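Local coordinates for protein flavin prenyltransferase PAD1, mitochondrial (Aspergillus niger, PDB 6QLG) that probably makes the prenylated FMN cofactor used by ferulic acid decarboxylase, by joining a dimethylallyl group to N5 and C6 of the flavin, at residues I43-T48 / G119-P124; T70-S75 / N92-A97; R155-A160 / D210-D215. All coordinates share one frame; numbering follows the deposited sequence.

Contact 1 (I43-T48 / G119-P124). With FMN (flavin mononucleotide), chain M.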
# COMPACT_ATOMS: atom_id res chain seq x y z
N ILE B 43 -18.44 9.19 31.22
CA ILE B 43 -17.14 8.88 30.65
C ILE B 43 -16.64 7.58 31.27
O ILE B 43 -16.62 7.43 32.49
CB ILE B 43 -16.12 10.01 30.88
CG1 ILE B 43 -16.45 11.21 29.99
CG2 ILE B 43 -14.70 9.52 30.61
CD1 ILE B 43 -15.37 12.26 29.96
N VAL B 44 -16.26 6.63 30.41
CA VAL B 44 -15.66 5.38 30.87
C VAL B 44 -14.18 5.61 31.12
O VAL B 44 -13.46 6.12 30.25
CB VAL B 44 -15.89 4.26 29.85
CG1 VAL B 44 -15.21 2.98 30.31
CG2 VAL B 44 -17.37 4.03 29.62
N VAL B 45 -13.72 5.26 32.32
CA VAL B 45 -12.32 5.37 32.70
C VAL B 45 -11.77 3.96 32.85
O VAL B 45 -12.21 3.20 33.73
CB VAL B 45 -12.14 6.18 33.99
CG1 VAL B 45 -10.66 6.28 34.34
CG2 VAL B 45 -12.76 7.56 33.84
N ALA B 46 -10.83 3.59 31.99
CA ALA B 46 -10.21 2.27 32.03
C ALA B 46 -8.74 2.41 32.41
O ALA B 46 -8.03 3.25 31.86
CB ALA B 46 -10.34 1.57 30.67
N MET B 47 -8.31 1.60 33.37
CA MET B 47 -6.92 1.56 33.80
C MET B 47 -6.33 0.20 33.44
O MET B 47 -6.96 -0.84 33.65
CB MET B 47 -6.79 1.81 35.30
CG MET B 47 -7.42 3.12 35.77
SD MET B 47 -7.09 3.51 37.51
CE MET B 47 -5.30 3.45 37.54
N THR B 48 -5.12 0.22 32.88
CA THR B 48 -4.41 -0.99 32.49
C THR B 48 -3.05 -1.02 33.18
O THR B 48 -2.62 -0.06 33.83
CB THR B 48 -4.23 -1.08 30.96
OG1 THR B 48 -3.36 -0.04 30.51
CG2 THR B 48 -5.57 -0.96 30.26
N GLY B 119 -17.74 9.20 25.91
CA GLY B 119 -16.39 8.85 25.54
C GLY B 119 -15.75 7.93 26.55
O GLY B 119 -16.35 7.52 27.55
N MET B 120 -14.49 7.60 26.26
CA MET B 120 -13.73 6.65 27.04
C MET B 120 -12.27 7.06 27.01
O MET B 120 -11.76 7.49 25.97
CB MET B 120 -13.91 5.23 26.49
CG MET B 120 -12.99 4.18 27.10
SD MET B 120 -13.37 2.54 26.46
CE MET B 120 -12.48 1.50 27.62
N ILE B 121 -11.60 6.94 28.15
CA ILE B 121 -10.16 7.18 28.23
C ILE B 121 -9.51 5.99 28.92
O ILE B 121 -9.95 5.56 29.99
CB ILE B 121 -9.84 8.50 28.97
CG1 ILE B 121 -8.32 8.69 29.08
CG2 ILE B 121 -10.51 8.55 30.34
CD1 ILE B 121 -7.90 10.09 29.49
N VAL B 122 -8.49 5.43 28.27
CA VAL B 122 -7.68 4.36 28.83
C VAL B 122 -6.41 4.99 29.37
O VAL B 122 -5.56 5.46 28.60
CB VAL B 122 -7.38 3.27 27.80
CG1 VAL B 122 -6.68 2.09 28.45
CG2 VAL B 122 -8.66 2.81 27.11
N VAL B 123 -6.28 5.04 30.69
CA VAL B 123 -5.20 5.80 31.32
C VAL B 123 -4.74 5.10 32.60
O VAL B 123 -5.52 4.95 33.55
CB VAL B 123 -5.66 7.25 31.61
CG1 VAL B 123 -7.04 7.27 32.28
CG2 VAL B 123 -4.63 7.97 32.47
N PRO B 124 -3.49 4.62 32.65
CA PRO B 124 -2.58 4.58 31.50
C PRO B 124 -2.93 3.41 30.59
O PRO B 124 -3.64 2.50 31.03
CB PRO B 124 -1.21 4.41 32.14
CG PRO B 124 -1.49 3.63 33.38
CD PRO B 124 -2.85 4.09 33.87
N1 FMN M . 3.45 -2.47 29.57
C2 FMN M . 3.50 -1.39 28.70
O2 FMN M . 3.12 -1.53 27.54
N3 FMN M . 3.96 -0.18 29.15
C4 FMN M . 4.37 -0.04 30.46
O4 FMN M . 4.79 1.04 30.88
C4A FMN M . 4.33 -1.12 31.33
N5 FMN M . 4.76 -0.96 32.64
C5A FMN M . 4.72 -2.02 33.52
C6 FMN M . 5.14 -1.86 34.85
C7 FMN M . 5.11 -2.93 35.75
C7M FMN M . 5.58 -2.74 37.17
C8 FMN M . 4.65 -4.16 35.30
C8M FMN M . 4.60 -5.34 36.24
C9 FMN M . 4.23 -4.32 33.97
C9A FMN M . 4.26 -3.25 33.08
N10 FMN M . 3.82 -3.41 31.76
C10 FMN M . 3.87 -2.34 30.88
C1' FMN M . 3.34 -4.74 31.26
C2' FMN M . 1.83 -4.96 31.28
O2' FMN M . 1.34 -4.91 32.61
C3' FMN M . 1.52 -6.32 30.66
O3' FMN M . 1.84 -6.28 29.28
C4' FMN M . 0.07 -6.74 30.82
O4' FMN M . -0.19 -7.88 30.03
C5' FMN M . -0.89 -5.64 30.39
O5' FMN M . -2.19 -6.06 30.73
P FMN M . -3.43 -5.03 30.70
O1P FMN M . -4.71 -5.80 30.51
O2P FMN M . -3.46 -4.30 32.02
O3P FMN M . -3.29 -4.04 29.57
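The hydroxyl of T48 donates to the carbonyl of P124, with OG1 2.6 Å from P124 O. It arrives tilted 30° from the carbonyl plane. The same oxygen also accepts T48 N, 3.3 Å from P124 O, so one residue grips it twice. OG1 sits between the backbone N and the carbonyl carbon of T48 (chi1 67°). That rotamer leaves CG2 against V122, with T48 CG2 3.7 Å from V122 CG1. OG1 is also hydrogen-bonded to S126 N. CB of T48 lies 3.4 Å from the FMN phosphate oxygen O3P. The peptide bond before P124 is cis, where the backbone changes direction.

Behind this end run two parallel strands. V44 N, I121 N, A46 N and V123 N bond in turn to G119 O, V44 O, I121 O and A46 O. On one face the extended M120 side chain crosses V44 obliquely, its CE 3.7 Å from A46 CB. V45 and I121 meet on the other face through their CG2 methyls.

Helix 141-151 covers the M120 face, and helix 53-65 covers the V45 face. This is the centre of a Rossmann-like flavoprotein sheet, with the FMN phosphate bound at the C-terminal ends of its parallel strands.

Contact 2 (T70-S75 / N92-A97). With FMN (flavin mononucleotide), chain M.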
# COMPACT_ATOMS: atom_id res chain seq x y z
N THR B 70 -18.65 8.80 36.15
CA THR B 70 -17.54 7.97 35.72
C THR B 70 -17.86 6.49 35.89
O THR B 70 -18.46 6.08 36.90
CB THR B 70 -16.26 8.31 36.49
OG1 THR B 70 -16.51 8.20 37.90
CG2 THR B 70 -15.80 9.72 36.17
N HIS B 71 -17.47 5.69 34.90
CA HIS B 71 -17.61 4.24 34.93
C HIS B 71 -16.21 3.64 34.84
O HIS B 71 -15.56 3.73 33.79
CB HIS B 71 -18.50 3.76 33.79
CG HIS B 71 -19.94 4.14 33.95
ND1 HIS B 71 -20.92 3.22 34.25
CD2 HIS B 71 -20.56 5.34 33.86
CE1 HIS B 71 -22.09 3.83 34.33
NE2 HIS B 71 -21.90 5.12 34.10
N LEU B 72 -15.75 3.04 35.93
CA LEU B 72 -14.37 2.58 36.05
C LEU B 72 -14.28 1.10 35.74
O LEU B 72 -15.09 0.30 36.22
CB LEU B 72 -13.83 2.86 37.45
CG LEU B 72 -12.49 2.20 37.80
CD1 LEU B 72 -11.35 2.86 37.05
CD2 LEU B 72 -12.23 2.25 39.30
N VAL B 73 -13.28 0.73 34.94
CA VAL B 73 -12.87 -0.65 34.74
C VAL B 73 -11.36 -0.72 34.95
O VAL B 73 -10.62 0.11 34.40
CB VAL B 73 -13.25 -1.19 33.35
CG1 VAL B 73 -12.95 -2.68 33.26
CG2 VAL B 73 -14.71 -0.91 33.04
N MET B 74 -10.91 -1.68 35.74
CA MET B 74 -9.50 -1.88 36.02
C MET B 74 -9.09 -3.28 35.60
O MET B 74 -9.79 -4.25 35.92
CB MET B 74 -9.19 -1.68 37.51
CG MET B 74 -9.46 -0.28 38.05
SD MET B 74 -8.99 -0.14 39.79
CE MET B 74 -10.02 -1.42 40.51
N SER B 75 -7.97 -3.39 34.90
CA SER B 75 -7.46 -4.70 34.54
C SER B 75 -6.75 -5.33 35.73
O SER B 75 -6.48 -4.68 36.75
CB SER B 75 -6.52 -4.61 33.34
OG SER B 75 -5.22 -4.18 33.74
N ASN B 92 -9.77 1.75 47.26
CA ASN B 92 -9.77 3.21 47.34
C ASN B 92 -10.04 3.84 45.99
O ASN B 92 -10.75 4.85 45.89
CB ASN B 92 -8.43 3.71 47.89
CG ASN B 92 -8.13 3.18 49.28
OD1 ASN B 92 -7.03 2.72 49.54
ND2 ASN B 92 -9.12 3.26 50.17
N VAL B 93 -9.48 3.27 44.92
CA VAL B 93 -9.68 3.81 43.58
C VAL B 93 -11.13 3.61 43.14
O VAL B 93 -11.73 4.50 42.53
CB VAL B 93 -8.69 3.17 42.59
CG1 VAL B 93 -8.86 3.77 41.20
CG2 VAL B 93 -7.26 3.33 43.09
N ARG B 94 -11.71 2.45 43.46
CA ARG B 94 -13.10 2.20 43.09
C ARG B 94 -14.05 3.18 43.76
O ARG B 94 -15.09 3.52 43.18
CB ARG B 94 -13.48 0.76 43.44
CG ARG B 94 -12.82 -0.28 42.56
CD ARG B 94 -13.43 -1.66 42.75
NE ARG B 94 -12.99 -2.27 44.00
CZ ARG B 94 -12.04 -3.19 44.08
NH1 ARG B 94 -11.43 -3.62 42.99
NH2 ARG B 94 -11.70 -3.68 45.27
N ALA B 95 -13.71 3.64 44.96
CA ALA B 95 -14.55 4.62 45.64
C ALA B 95 -14.52 5.98 44.96
O ALA B 95 -15.43 6.79 45.18
CB ALA B 95 -14.12 4.76 47.11
N LEU B 96 -13.51 6.24 44.13
CA LEU B 96 -13.44 7.49 43.38
C LEU B 96 -14.40 7.54 42.21
O LEU B 96 -14.61 8.62 41.64
CB LEU B 96 -12.02 7.74 42.87
CG LEU B 96 -10.87 7.83 43.88
CD1 LEU B 96 -9.54 7.91 43.15
CD2 LEU B 96 -11.06 9.02 44.80
N ALA B 97 -14.98 6.41 41.82
CA ALA B 97 -15.84 6.32 40.65
C ALA B 97 -17.29 6.17 41.06
O ALA B 97 -17.61 5.65 42.13
CB ALA B 97 -15.43 5.15 39.75
N1 FMN M . 3.45 -2.47 29.57
C2 FMN M . 3.50 -1.39 28.70
O2 FMN M . 3.12 -1.53 27.54
N3 FMN M . 3.96 -0.18 29.15
C4 FMN M . 4.37 -0.04 30.46
O4 FMN M . 4.79 1.04 30.88
C4A FMN M . 4.33 -1.12 31.33
N5 FMN M . 4.76 -0.96 32.64
C5A FMN M . 4.72 -2.02 33.52
C6 FMN M . 5.14 -1.86 34.85
C7 FMN M . 5.11 -2.93 35.75
C7M FMN M . 5.58 -2.74 37.17
C8 FMN M . 4.65 -4.16 35.30
C8M FMN M . 4.60 -5.34 36.24
C9 FMN M . 4.23 -4.32 33.97
C9A FMN M . 4.26 -3.25 33.08
N10 FMN M . 3.82 -3.41 31.76
C10 FMN M . 3.87 -2.34 30.88
C1' FMN M . 3.34 -4.74 31.26
C2' FMN M . 1.83 -4.96 31.28
O2' FMN M . 1.34 -4.91 32.61
C3' FMN M . 1.52 -6.32 30.66
O3' FMN M . 1.84 -6.28 29.28
C4' FMN M . 0.07 -6.74 30.82
O4' FMN M . -0.19 -7.88 30.03
C5' FMN M . -0.89 -5.64 30.39
O5' FMN M . -2.19 -6.06 30.73
P FMN M . -3.43 -5.03 30.70
O1P FMN M . -4.71 -5.80 30.51
O2P FMN M . -3.46 -4.30 32.02
O3P FMN M . -3.29 -4.04 29.57
O HOH W 1 -14.75 9.90 39.25
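L72 and A97 meet directly, with L72 CB 3.6 Å from A97 CB. The contact packs strand 69-74 of the Rossmann-like sheet against helix 90-95 and the residues that follow it. T70, L72 and M74 face this second segment.

The apolar part centres on L72. Its CG is anti to the backbone N (chi1 169°), and CD2 reaches the helix backbone, 3.9 Å from R94 CA. V93 CG1 sits over L72 and M74, 4.2 Å from both L72 CD2 and M74 SD. Helix 53-65 closes in beside them: its L60 touches both L72 and V93.

M74 meets R94 by its tip. The M74 chain bends at its last torsion, chi3 -58°, and runs at about a right angle to the arginine. CE of M74 lies 3.7 Å from R94 CG and 3.6 Å from R94 NH1. R94 thus meets the methyl both with its CG and with the guanidinium, which CE approaches obliquely. Its NH1 also has a long, weak ion pair with E79.

The polar part is at T70. No direct hydrogen bond joins the two segments. Instead a water bridges T70 OG1 and L96 O, donating to the carbonyl.

At the far end of the strand, S75 N-caps helix 76-85 through A78 N. Its OG also donates to the FMN phosphate, a very short bond of 2.5 Å from S75 OG to FMN O2P.

Contact 3 (R155-A160 / D210-D215)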
# COMPACT_ATOMS: atom_id res chain seq x y z
N ARG B 155 -15.60 9.55 21.28
CA ARG B 155 -14.22 9.93 21.54
C ARG B 155 -13.53 8.88 22.41
O ARG B 155 -14.03 8.52 23.48
CB ARG B 155 -14.16 11.31 22.20
CG ARG B 155 -12.79 11.75 22.69
CD ARG B 155 -11.76 11.91 21.57
NE ARG B 155 -12.28 12.60 20.39
CZ ARG B 155 -12.09 13.89 20.12
NH1 ARG B 155 -11.40 14.65 20.96
NH2 ARG B 155 -12.59 14.42 19.02
N LEU B 156 -12.39 8.38 21.94
CA LEU B 156 -11.61 7.37 22.65
C LEU B 156 -10.18 7.85 22.75
O LEU B 156 -9.52 8.05 21.72
CB LEU B 156 -11.68 6.01 21.94
CG LEU B 156 -10.74 4.92 22.47
CD1 LEU B 156 -11.11 4.52 23.90
CD2 LEU B 156 -10.73 3.71 21.56
N VAL B 157 -9.69 8.04 23.97
CA VAL B 157 -8.34 8.54 24.23
C VAL B 157 -7.53 7.42 24.87
O VAL B 157 -7.94 6.87 25.90
CB VAL B 157 -8.36 9.79 25.12
CG1 VAL B 157 -6.94 10.23 25.44
CG2 VAL B 157 -9.13 10.91 24.43
N LEU B 158 -6.39 7.10 24.27
CA LEU B 158 -5.49 6.07 24.78
C LEU B 158 -4.22 6.75 25.27
O LEU B 158 -3.42 7.24 24.47
CB LEU B 158 -5.17 5.04 23.71
CG LEU B 158 -6.34 4.40 22.95
CD1 LEU B 158 -5.82 3.39 21.94
CD2 LEU B 158 -7.31 3.75 23.92
N VAL B 159 -4.03 6.78 26.59
CA VAL B 159 -2.80 7.31 27.17
C VAL B 159 -1.74 6.22 27.09
O VAL B 159 -1.35 5.62 28.10
CB VAL B 159 -3.02 7.79 28.62
CG1 VAL B 159 -1.78 8.52 29.14
CG2 VAL B 159 -4.23 8.72 28.67
N ALA B 160 -1.26 5.94 25.87
CA ALA B 160 -0.37 4.82 25.61
C ALA B 160 1.03 5.13 26.12
O ALA B 160 1.68 6.06 25.63
CB ALA B 160 -0.35 4.49 24.12
N ASP B 210 -9.12 17.98 28.01
CA ASP B 210 -9.42 18.91 26.94
C ASP B 210 -10.02 18.20 25.73
O ASP B 210 -10.86 18.76 25.03
CB ASP B 210 -8.16 19.67 26.51
CG ASP B 210 -7.80 20.79 27.47
OD1 ASP B 210 -8.67 21.22 28.25
OD2 ASP B 210 -6.63 21.24 27.43
N LEU B 211 -9.59 16.96 25.48
CA LEU B 211 -10.09 16.20 24.34
C LEU B 211 -11.55 15.80 24.49
O LEU B 211 -12.17 15.40 23.50
CB LEU B 211 -9.22 14.97 24.12
CG LEU B 211 -7.78 15.31 23.70
CD1 LEU B 211 -6.84 14.15 23.96
CD2 LEU B 211 -7.75 15.73 22.24
N PHE B 212 -12.10 15.89 25.70
CA PHE B 212 -13.53 15.72 25.93
C PHE B 212 -14.24 17.05 26.14
O PHE B 212 -15.36 17.07 26.65
CB PHE B 212 -13.78 14.80 27.13
CG PHE B 212 -13.17 13.43 26.98
CD1 PHE B 212 -13.86 12.42 26.33
CD2 PHE B 212 -11.91 13.16 27.49
CE1 PHE B 212 -13.31 11.16 26.19
CE2 PHE B 212 -11.35 11.90 27.36
CZ PHE B 212 -12.05 10.90 26.71
N ASP B 213 -13.59 18.15 25.76
CA ASP B 213 -14.11 19.50 25.96
C ASP B 213 -14.44 19.75 27.43
O ASP B 213 -15.54 20.20 27.78
CB ASP B 213 -15.32 19.76 25.05
CG ASP B 213 -15.01 19.53 23.59
OD1 ASP B 213 -13.98 20.05 23.11
OD2 ASP B 213 -15.78 18.82 22.92
N LEU B 214 -13.47 19.45 28.29
CA LEU B 214 -13.58 19.66 29.72
C LEU B 214 -12.39 20.48 30.20
O LEU B 214 -11.25 20.23 29.80
CB LEU B 214 -13.63 18.32 30.48
CG LEU B 214 -14.91 17.49 30.31
CD1 LEU B 214 -14.67 16.06 30.76
CD2 LEU B 214 -16.07 18.12 31.07
N ASP B 215 -12.67 21.46 31.06
CA ASP B 215 -11.66 22.39 31.56
C ASP B 215 -11.54 22.19 33.07
O ASP B 215 -12.40 22.64 33.83
CB ASP B 215 -12.03 23.83 31.21
CG ASP B 215 -10.95 24.83 31.59
OD1 ASP B 215 -9.88 24.41 32.08
OD2 ASP B 215 -11.18 26.04 31.41
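R155 reaches across to L211 and F212, just past the end of helix 197-210. That helix closes with a Schellman motif: D213, at positive phi, is the C' residue. R155 and V157 lie on strand 155-160 of the parallel flavoprotein sheet.

The CB of R155 lies 4.1 Å from F212 CE1. CG comes nearer, 3.6 Å from the same F212 CE1, at an oblique angle to the ring. CG is anti to the backbone N (chi1 173°), and the chain then bends at chi2 and chi3. These bends turn CD, NE and CZ past L211 O. NH1 ends 2.8 Å from L211 O, but the angle is too poor for a hydrogen bond. L211 CB sits at the edge of the guanidinium, in its plane. The guanidinium and phenyl planes are 45° apart. R153 of a neighbouring subunit packs on R155, so this corner lies at a subunit interface.

V157 supplies the apolar half. L211 crosses it at about a right angle and is also covered by F184. The two methyls of V157 both approach L211 CD1, and the nearer is CG2 at 4.0 Å. The same V157 CG2 also meets the phenyl tip, 3.7 Å from F212 CZ.

How the contacts relate
From the N terminus the chain enters strand 42-47, the first half of contact 1. Helix 53-65 leads to strand 69-74, where contact 2 opens. Contact 2 closes at 92-97, after a short, mostly helical excursion. Contact 1 closes later, at 119-124, so its loop encloses contact 2. Contact 3 follows in series: it opens on strand 155-160 and closes at 210-215, after helix 197-210. Strands 69-74, 42-47, 119-125 and 155-160 are consecutive neighbours in one sheet. Contact 1 is therefore the middle and touches both others. Contacts 2 and 3 flank the chain's centre, their centres about 17 Å apart, and do not touch. Contacts 1 and 2 both reach FMN.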